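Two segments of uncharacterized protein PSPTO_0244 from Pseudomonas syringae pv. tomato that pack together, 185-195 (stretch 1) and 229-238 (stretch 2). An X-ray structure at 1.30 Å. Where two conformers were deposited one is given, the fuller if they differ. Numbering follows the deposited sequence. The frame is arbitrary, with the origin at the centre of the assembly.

Stretch 1 (185-195) KIHELMNLIEG
Stretch 2, residues 229-238: GYVRKFYAVT

Residues 188-192 and 231-237 are antiparallel neighbours in a β-sheet, their N-to-C directions 144° apart and their axes approaching to 4.5 Å; together the stretches bury 946 Å². Glu188, Met190 and Leu192 lie opposite Val237, Tyr235 and Lys233 as non-hydrogen-bonded pairs (CA to CA 4.5, 4.6 and 4.3 Å), side chains on one face. Leu189 and Asn191 face Ala236 and Phe234 as hydrogen-bonded pairs (both CA to CA 5.1 Å), side chains on the other face. Leu189 N reaches Ala236 O at 2.9 Å and Ala236 N returns to Leu189 O at 3.0 Å; Asn191 N to Phe234 O (3.0 Å) and Phe234 N to Asn191 O (2.9 Å) repeat the ring.

Phe234, which loses the most area here, is extended (phi/psi -77/144°), with chi1 m and chi2 -63°. Ile193 CD1 sits over its ring face, 3.8 Å from the centroid of the Phe234 ring and 8° off the normal, a CH-pi contact; Asn191 OD1 meets the ring edge, 3.6 Å from Phe234 CD2.

Ile193 (phi/psi -81/-42°, chi1 m, chi2 t) turns the chain and forms the bulge that shifts the register by one. Its CB points toward the partner stretch, whereas the strand residues before it direct theirs to the sheet faces. Arg232 O consequently accepts two bonds, from Ile193 N (2.8 Å, bent to 136°) and Glu194 N (3.1 Å, nearly straight at 169°), and Arg232 N closes the pair on Glu194 O at 3.0 Å. Arg232 is t at chi1 to chi3, and Ile193 CG2 packs 3.8 Å from Arg232 CD. Beyond the bulge, Gly195 has phi 84°, and its CA lies 3.4 Å from Tyr230 O; an ideal CB would clash with that oxygen at 2.1 Å. A water donates to Glu194 OE2 (2.8 Å) and Tyr230 OH (2.9 Å).

Thr238, the C-terminal residue, anchors the other end. His187 N donates to Thr238 OG1 (3.0 Å; Thr238 chi1 p), and Thr238 N donates to His187 O (3.1 Å). Ile186, p at chi1 and chi2, brings CG2 to 3.4 Å from Thr238 O and CD1 to 4.0 Å from Val237 CG1.

On the Glu188 face, Lys233 (chi1 p, then t throughout) extends along the sheet to a salt bridge, Lys233 NZ to Glu188 OE2 at 2.8 Å, pairing opposite charges in a buried setting. Glu188 is t, t with chi3 9°. Selenomethionine Met190 (chi1 m, chi2 t) places SE 3.5 Å from Lys233 NZ.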

# COMPACT_ATOMS: atom_id res chain seq x y z
N LYS A 185 -13.33 7.25 -1.73
CA LYS A 185 -13.24 8.55 -1.06
C LYS A 185 -11.81 9.02 -0.84
O LYS A 185 -11.55 10.22 -0.75
CB LYS A 185 -14.00 8.49 0.27
CG LYS A 185 -15.51 8.32 0.11
N ILE A 186 -10.89 8.06 -0.77
CA ILE A 186 -9.47 8.32 -0.49
C ILE A 186 -8.63 7.41 -1.38
O ILE A 186 -9.16 6.54 -2.07
CB ILE A 186 -9.13 8.16 1.01
CG1 ILE A 186 -9.66 6.88 1.61
CG2 ILE A 186 -9.78 9.30 1.82
CD1 ILE A 186 -9.15 5.67 1.02
N HIS A 187 -7.33 7.65 -1.39
CA HIS A 187 -6.38 6.73 -2.02
C HIS A 187 -6.15 5.57 -1.08
O HIS A 187 -6.01 5.77 0.13
CB HIS A 187 -5.04 7.40 -2.25
CG HIS A 187 -5.08 8.57 -3.17
ND1 HIS A 187 -5.33 8.45 -4.52
CD2 HIS A 187 -4.89 9.89 -2.93
CE1 HIS A 187 -5.27 9.64 -5.08
NE2 HIS A 187 -5.00 10.53 -4.14
N GLU A 188 -6.07 4.35 -1.62
CA GLU A 188 -5.84 3.17 -0.78
C GLU A 188 -4.97 2.11 -1.43
O GLU A 188 -5.32 1.59 -2.49
CB GLU A 188 -7.18 2.53 -0.39
CG GLU A 188 -7.02 1.30 0.48
CD GLU A 188 -8.31 0.79 1.07
OE1 GLU A 188 -9.41 1.26 0.69
OE2 GLU A 188 -8.21 -0.11 1.94
N LEU A 189 -3.86 1.76 -0.78
CA LEU A 189 -3.13 0.55 -1.08
C LEU A 189 -3.60 -0.52 -0.12
O LEU A 189 -3.74 -0.26 1.06
CB LEU A 189 -1.61 0.75 -0.93
CG LEU A 189 -0.76 -0.50 -1.25
CD1 LEU A 189 0.60 -0.12 -1.82
CD2 LEU A 189 -0.59 -1.40 -0.03
N MSE A 190 -3.86 -1.71 -0.65
CA MSE A 190 -4.20 -2.89 0.15
C MSE A 190 -3.32 -4.06 -0.24
O MSE A 190 -3.13 -4.30 -1.43
CB MSE A 190 -5.64 -3.34 -0.10
CG MSE A 190 -6.69 -2.28 -0.07
SE MSE A 190 -8.48 -2.99 -0.36
CE MSE A 190 -7.98 -4.44 -1.56
N ASN A 191 -2.85 -4.81 0.74
CA ASN A 191 -2.18 -6.07 0.50
C ASN A 191 -2.88 -7.08 1.38
O ASN A 191 -3.01 -6.87 2.59
CB ASN A 191 -0.68 -5.99 0.80
CG ASN A 191 -0.02 -7.35 0.85
OD1 ASN A 191 0.01 -7.99 1.90
ND2 ASN A 191 0.52 -7.79 -0.29
N LEU A 192 -3.40 -8.15 0.79
CA LEU A 192 -4.23 -9.07 1.57
C LEU A 192 -3.37 -10.08 2.34
O LEU A 192 -2.61 -10.86 1.76
CB LEU A 192 -5.23 -9.80 0.69
CG LEU A 192 -6.24 -8.93 -0.08
CD1 LEU A 192 -7.42 -9.78 -0.50
CD2 LEU A 192 -6.74 -7.72 0.65
N ILE A 193 -3.52 -10.03 3.66
CA ILE A 193 -2.89 -10.98 4.57
C ILE A 193 -3.71 -12.28 4.62
O ILE A 193 -3.14 -13.37 4.65
CB ILE A 193 -2.74 -10.33 5.98
CG1 ILE A 193 -1.80 -9.11 5.91
CG2 ILE A 193 -2.29 -11.35 7.04
CD1 ILE A 193 -1.89 -8.22 7.12
N GLU A 194 -5.04 -12.16 4.66
CA GLU A 194 -5.94 -13.31 4.59
C GLU A 194 -7.12 -12.95 3.71
O GLU A 194 -7.54 -11.79 3.67
CB GLU A 194 -6.48 -13.74 5.96
CG GLU A 194 -5.42 -14.22 6.94
CD GLU A 194 -6.03 -14.82 8.20
OE1 GLU A 194 -6.91 -15.69 8.08
OE2 GLU A 194 -5.63 -14.44 9.31
N GLY A 195 -7.70 -13.96 3.08
CA GLY A 195 -8.92 -13.84 2.36
C GLY A 195 -8.78 -13.34 0.95
O GLY A 195 -7.68 -13.31 0.39
N GLY A 229 -16.09 -13.91 2.53
CA GLY A 229 -15.40 -14.45 3.69
C GLY A 229 -14.64 -13.32 4.37
O GLY A 229 -14.58 -12.18 3.89
N TYR A 230 -14.05 -13.66 5.51
CA TYR A 230 -13.14 -12.79 6.23
C TYR A 230 -12.01 -12.29 5.35
O TYR A 230 -11.44 -13.04 4.54
CB TYR A 230 -12.55 -13.60 7.37
CG TYR A 230 -11.50 -12.93 8.20
CD1 TYR A 230 -11.85 -12.06 9.23
CD2 TYR A 230 -10.16 -13.18 8.00
CE1 TYR A 230 -10.87 -11.49 10.04
CE2 TYR A 230 -9.19 -12.62 8.80
CZ TYR A 230 -9.53 -11.77 9.82
OH TYR A 230 -8.55 -11.24 10.63
N VAL A 231 -11.65 -11.03 5.53
CA VAL A 231 -10.49 -10.42 4.88
C VAL A 231 -9.65 -9.73 5.93
O VAL A 231 -10.17 -9.08 6.83
CB VAL A 231 -10.93 -9.42 3.79
CG1 VAL A 231 -9.76 -8.63 3.24
CG2 VAL A 231 -11.64 -10.14 2.65
N ARG A 232 -8.34 -9.87 5.81
CA ARG A 232 -7.39 -9.09 6.60
C ARG A 232 -6.39 -8.49 5.66
O ARG A 232 -5.91 -9.19 4.75
CB ARG A 232 -6.71 -9.98 7.63
CG ARG A 232 -5.71 -9.29 8.53
CD ARG A 232 -5.10 -10.32 9.46
NE ARG A 232 -4.26 -9.76 10.50
CZ ARG A 232 -4.64 -9.41 11.74
NH1 ARG A 232 -5.88 -9.50 12.19
NH2 ARG A 232 -3.74 -8.92 12.52
N LYS A 233 -6.06 -7.23 5.86
CA LYS A 233 -5.16 -6.55 4.94
C LYS A 233 -4.24 -5.57 5.62
O LYS A 233 -4.61 -4.99 6.64
CB LYS A 233 -5.97 -5.80 3.87
CG LYS A 233 -6.69 -4.58 4.35
CD LYS A 233 -7.77 -4.12 3.38
CE LYS A 233 -8.37 -2.81 3.82
NZ LYS A 233 -9.52 -2.40 2.92
N PHE A 234 -3.06 -5.38 5.03
CA PHE A 234 -2.29 -4.17 5.25
C PHE A 234 -2.96 -3.08 4.42
O PHE A 234 -3.41 -3.34 3.29
CB PHE A 234 -0.87 -4.31 4.72
CG PHE A 234 0.04 -5.15 5.56
CD1 PHE A 234 0.36 -4.76 6.85
CD2 PHE A 234 0.68 -6.26 5.02
CE1 PHE A 234 1.26 -5.51 7.61
CE2 PHE A 234 1.59 -7.01 5.79
CZ PHE A 234 1.88 -6.64 7.06
N TYR A 235 -2.98 -1.86 4.95
CA TYR A 235 -3.47 -0.73 4.19
C TYR A 235 -2.58 0.49 4.36
O TYR A 235 -1.92 0.67 5.40
CB TYR A 235 -4.89 -0.36 4.60
CG TYR A 235 -5.04 0.07 6.04
CD1 TYR A 235 -4.81 1.40 6.43
CD2 TYR A 235 -5.37 -0.84 7.03
CE1 TYR A 235 -4.95 1.81 7.75
CE2 TYR A 235 -5.48 -0.44 8.35
CZ TYR A 235 -5.28 0.86 8.71
OH TYR A 235 -5.40 1.18 10.05
N ALA A 236 -2.59 1.32 3.32
CA ALA A 236 -2.17 2.71 3.40
C ALA A 236 -3.33 3.51 2.83
O ALA A 236 -3.73 3.26 1.69
CB ALA A 236 -0.90 2.98 2.59
N VAL A 237 -3.90 4.43 3.61
CA VAL A 237 -4.98 5.27 3.13
C VAL A 237 -4.66 6.73 3.38
O VAL A 237 -4.00 7.08 4.37
CB VAL A 237 -6.33 4.93 3.80
CG1 VAL A 237 -6.80 3.53 3.38
CG2 VAL A 237 -6.30 5.09 5.32
N THR A 238 -5.11 7.60 2.48
CA THR A 238 -5.03 9.04 2.71
C THR A 238 -6.24 9.56 3.44
O THR A 238 -7.12 8.77 3.81
CB THR A 238 -4.82 9.79 1.41
OG1 THR A 238 -5.90 9.51 0.51
CG2 THR A 238 -3.48 9.40 0.79
OXT THR A 238 -6.32 10.78 3.69
O HOH W 1 -6.83 -13.33 11.53